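Local coordinates for protein fructosamine deglycase FrlB (Bacillus subtilis, PDB 3EUA) that converts a range of fructosamine 6-phosphates into glucose 6-phosphate and a free amino acid, at residues A[180-183]-A[184-187]; A[212-215]-A[216-220]. All coordinates share one frame; numbering follows the deposited sequence. Where two conformers were deposited one is given.

Contact 1 of 2, residues A[180-183]-A[184-187]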
# COMPACT_ATOMS: atom_id res chain seq x y z
N ALA A 180 10.86 -27.05 9.40
CA ALA A 180 10.78 -28.09 8.37
C ALA A 180 9.50 -28.94 8.40
O ALA A 180 8.89 -29.18 7.37
CB ALA A 180 12.02 -28.96 8.47
N ASP A 181 9.10 -29.41 9.57
CA ASP A 181 7.88 -30.23 9.66
C ASP A 181 6.65 -29.36 9.42
O ASP A 181 5.70 -29.81 8.77
CB ASP A 181 7.84 -30.95 11.01
CG ASP A 181 8.95 -32.01 11.13
OD1 ASP A 181 9.56 -32.36 10.08
OD2 ASP A 181 9.21 -32.50 12.26
N ASN A 182 6.66 -28.13 9.94
CA ASN A 182 5.55 -27.20 9.71
C ASN A 182 5.36 -26.89 8.25
O ASN A 182 4.23 -26.68 7.81
CB ASN A 182 5.75 -25.90 10.48
CG ASN A 182 5.60 -26.08 11.98
OD1 ASN A 182 5.08 -27.11 12.44
ND2 ASN A 182 6.05 -25.09 12.75
N ALA A 183 6.46 -26.78 7.50
CA ALA A 183 6.40 -26.52 6.07
C ALA A 183 5.69 -27.67 5.35
O ALA A 183 4.82 -27.45 4.50
CB ALA A 183 7.80 -26.33 5.53
N LYS A 184 6.06 -28.89 5.71
CA LYS A 184 5.44 -30.07 5.11
C LYS A 184 3.97 -30.14 5.46
O LYS A 184 3.15 -30.43 4.61
CB LYS A 184 6.14 -31.37 5.54
CG LYS A 184 7.58 -31.46 5.09
CD LYS A 184 8.20 -32.84 5.39
CE LYS A 184 9.72 -32.83 5.23
NZ LYS A 184 10.20 -32.45 3.84
N GLN A 185 3.63 -29.85 6.71
CA GLN A 185 2.26 -29.87 7.16
C GLN A 185 1.43 -28.85 6.44
O GLN A 185 0.27 -29.11 6.06
CB GLN A 185 2.27 -29.59 8.65
CG GLN A 185 0.95 -29.66 9.37
CD GLN A 185 1.16 -29.50 10.87
OE1 GLN A 185 1.95 -28.66 11.31
NE2 GLN A 185 0.46 -30.31 11.66
N PHE A 186 2.01 -27.67 6.26
CA PHE A 186 1.33 -26.60 5.54
C PHE A 186 1.00 -27.06 4.12
O PHE A 186 -0.13 -26.89 3.65
CB PHE A 186 2.21 -25.36 5.55
CG PHE A 186 1.81 -24.34 4.55
CD1 PHE A 186 0.76 -23.49 4.80
CD2 PHE A 186 2.51 -24.22 3.35
CE1 PHE A 186 0.39 -22.55 3.87
CE2 PHE A 186 2.15 -23.28 2.42
CZ PHE A 186 1.07 -22.44 2.68
N ALA A 187 1.97 -27.66 3.43
CA ALA A 187 1.76 -28.12 2.07
C ALA A 187 0.62 -29.15 1.96
O ALA A 187 -0.24 -29.04 1.08
CB ALA A 187 3.06 -28.69 1.52
O HOH W 1 10.20 -29.59 5.14
O HOH W 2 2.06 -25.97 9.40
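Asn-182 and Gln-185 run side by side and point the same way off one turn of the long helix 158-190, their amide planes only 17° apart. Asn-182 OD1 and Gln-185 OE1, two acceptors, come to 3.7 Å. A water sits between Gln-185 and the backbone instead, giving one hydrogen to Asn-182 O (2.8 Å) and a weak bond to Gln-185 OE1 (3.3 Å). Gln-185 reaches it with CG anti to the backbone N (chi1 -176°) and the chain extended. On another side of the turn Lys-184 lays CG against Ala-180 O, then bends at its last torsion. A second water donates to that same carbonyl, at 2.6 Å from Ala-180 O, and weakly accepts from Lys-184 NZ, whose salt bridge runs to Glu-309 of helix 288-313. That helix also covers the buried face: Ala-183 touches Tyr-306 and Glu-309. The Phe-186 ring meets that of Tyr-306, and that of His-190 one turn on in its own helix. Asn-182 ND2 is held by Glu-179, one turn back. Backbone i to i+4 bonds join the turn, among them Gln-185 N to Asp-181 O at 2.9 Å. Ala-183 O accepts from Ala-187 N and lies at the edge of the Phe-186 ring, 4.1 Å from CD2.

Contact 2 of 2, residues A[212-215]-A[216-220]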
# COMPACT_ATOMS: atom_id res chain seq x y z
N SER A 212 1.79 -13.35 -1.11
CA SER A 212 0.48 -13.35 -1.78
C SER A 212 0.57 -13.20 -3.29
O SER A 212 0.05 -14.04 -4.05
CB SER A 212 -0.43 -12.22 -1.24
OG SER A 212 -0.88 -12.50 0.09
N ILE A 213 1.26 -12.17 -3.73
CA ILE A 213 1.29 -11.88 -5.17
C ILE A 213 2.26 -12.72 -6.01
O ILE A 213 1.95 -13.04 -7.15
CB ILE A 213 1.46 -10.37 -5.47
CG1 ILE A 213 2.82 -9.87 -4.99
CG2 ILE A 213 0.26 -9.57 -4.89
CD1 ILE A 213 3.36 -8.73 -5.84
N CYS A 214 3.38 -13.11 -5.41
CA CYS A 214 4.43 -13.90 -6.04
C CYS A 214 4.31 -15.40 -5.79
O CYS A 214 4.09 -16.15 -6.71
CB CYS A 214 5.79 -13.41 -5.59
SG CYS A 214 6.07 -11.69 -6.09
N ILE A 215 4.39 -15.85 -4.56
CA ILE A 215 4.34 -17.28 -4.34
C ILE A 215 2.97 -17.86 -4.66
O ILE A 215 2.84 -18.78 -5.50
CB ILE A 215 4.73 -17.68 -2.90
CG1 ILE A 215 6.19 -17.27 -2.58
CG2 ILE A 215 4.47 -19.18 -2.70
CD1 ILE A 215 7.29 -18.06 -3.33
N LEU A 216 1.94 -17.28 -4.07
CA LEU A 216 0.61 -17.84 -4.24
C LEU A 216 -0.04 -17.60 -5.60
O LEU A 216 -0.33 -18.55 -6.30
CB LEU A 216 -0.30 -17.41 -3.07
CG LEU A 216 0.20 -17.95 -1.70
CD1 LEU A 216 -0.62 -17.38 -0.56
CD2 LEU A 216 0.21 -19.50 -1.61
N MSE A 217 -0.24 -16.35 -5.96
CA MSE A 217 -0.87 -15.98 -7.22
C MSE A 217 0.01 -16.36 -8.42
O MSE A 217 -0.34 -17.25 -9.20
CB MSE A 217 -1.23 -14.48 -7.23
CG MSE A 217 -2.25 -14.10 -6.15
SE MSE A 217 -2.71 -12.24 -6.10
CE MSE A 217 -3.88 -12.22 -7.79
N GLU A 218 1.16 -15.72 -8.53
CA GLU A 218 2.08 -15.96 -9.64
C GLU A 218 2.56 -17.37 -9.80
O GLU A 218 2.41 -17.96 -10.88
CB GLU A 218 3.33 -15.08 -9.49
CG GLU A 218 4.29 -15.09 -10.67
CD GLU A 218 5.58 -14.31 -10.38
OE1 GLU A 218 5.81 -13.87 -9.22
OE2 GLU A 218 6.39 -14.16 -11.33
N MSE A 219 3.08 -17.93 -8.73
CA MSE A 219 3.75 -19.24 -8.81
C MSE A 219 2.98 -20.49 -8.44
O MSE A 219 3.51 -21.58 -8.54
CB MSE A 219 5.01 -19.14 -7.94
CG MSE A 219 5.91 -17.95 -8.31
SE MSE A 219 7.61 -17.87 -7.30
CE MSE A 219 8.15 -15.99 -7.60
N GLN A 220 1.73 -20.33 -8.03
CA GLN A 220 0.87 -21.45 -7.66
C GLN A 220 -0.54 -21.33 -8.17
O GLN A 220 -1.29 -22.32 -8.13
CB GLN A 220 0.85 -21.58 -6.12
CG GLN A 220 2.15 -22.03 -5.50
CD GLN A 220 2.50 -23.45 -5.86
OE1 GLN A 220 1.92 -24.40 -5.35
NE2 GLN A 220 3.47 -23.62 -6.74
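Met-219, a selenomethionine, crosses Ile-215 obliquely, its SE 4.0 Å from Ile-215 CD1, while its CE reaches Cys-214 CB. With CG beside the backbone N (chi1 -54°), the extended chain passes over Cys-214 O, which CG approaches to 3.0 Å. Met-217, also a selenomethionine, was deposited in two conformers, one of which brings SE near Ile-213 CG2; Pro-236 of the second subunit packs against both residues. Glu-218 sends OE1 back over Cys-214 CB and pairs through OE2 with Arg-321. These overlaps span a wide pi-type turn in helix 205-220, the crossover helix of the beta-alpha-beta unit between strands 197-200 and 226-228 in the second SIS domain. Three backbone bonds here run from i to i+5: Met-217 N reaches Ser-212 O nearly along the C=O axis, Glu-218 N meets Ile-213 O from 42° above the carbonyl plane, and Met-219 N bonds Cys-214 O at 2.9 Å and, weakly, Ile-215 O. Gln-220, bent at chi2, folds NE2 back onto Met-219 O (2.7 Å); the same NE2 bonds His-316 O, and OE1 takes Arg-314 NH1. A leucine here, lacking the amide, would probably weaken the tie to Arg-314 and His-316. Gln-220 CG rests 3.3 Å from Ile-215 O.

How the contacts relate
Both contacts are short helical stretches in the second SIS domain, with centres 18 Å apart and no direct touch; contact 1 comes first along the chain. Contact 1 lies farther from the chain centre and is only partly buried; water bridges two of its side chains to the backbone, and helix 288-313 packs on its buried side. Contact 2 is buried, and its overlaps are chiefly aliphatic and selenomethionine groups, with the buried polar ends taken up by protein partners. Helix 288-313 packs on both, through Tyr-306 and Glu-309 at 180-187 and through Arg-304, Ala-307, Leu-310 and Ala-311 at 212-220. Regular four-residue spacing in the first gives way to five-residue spacing in the second, where the other subunit also packs.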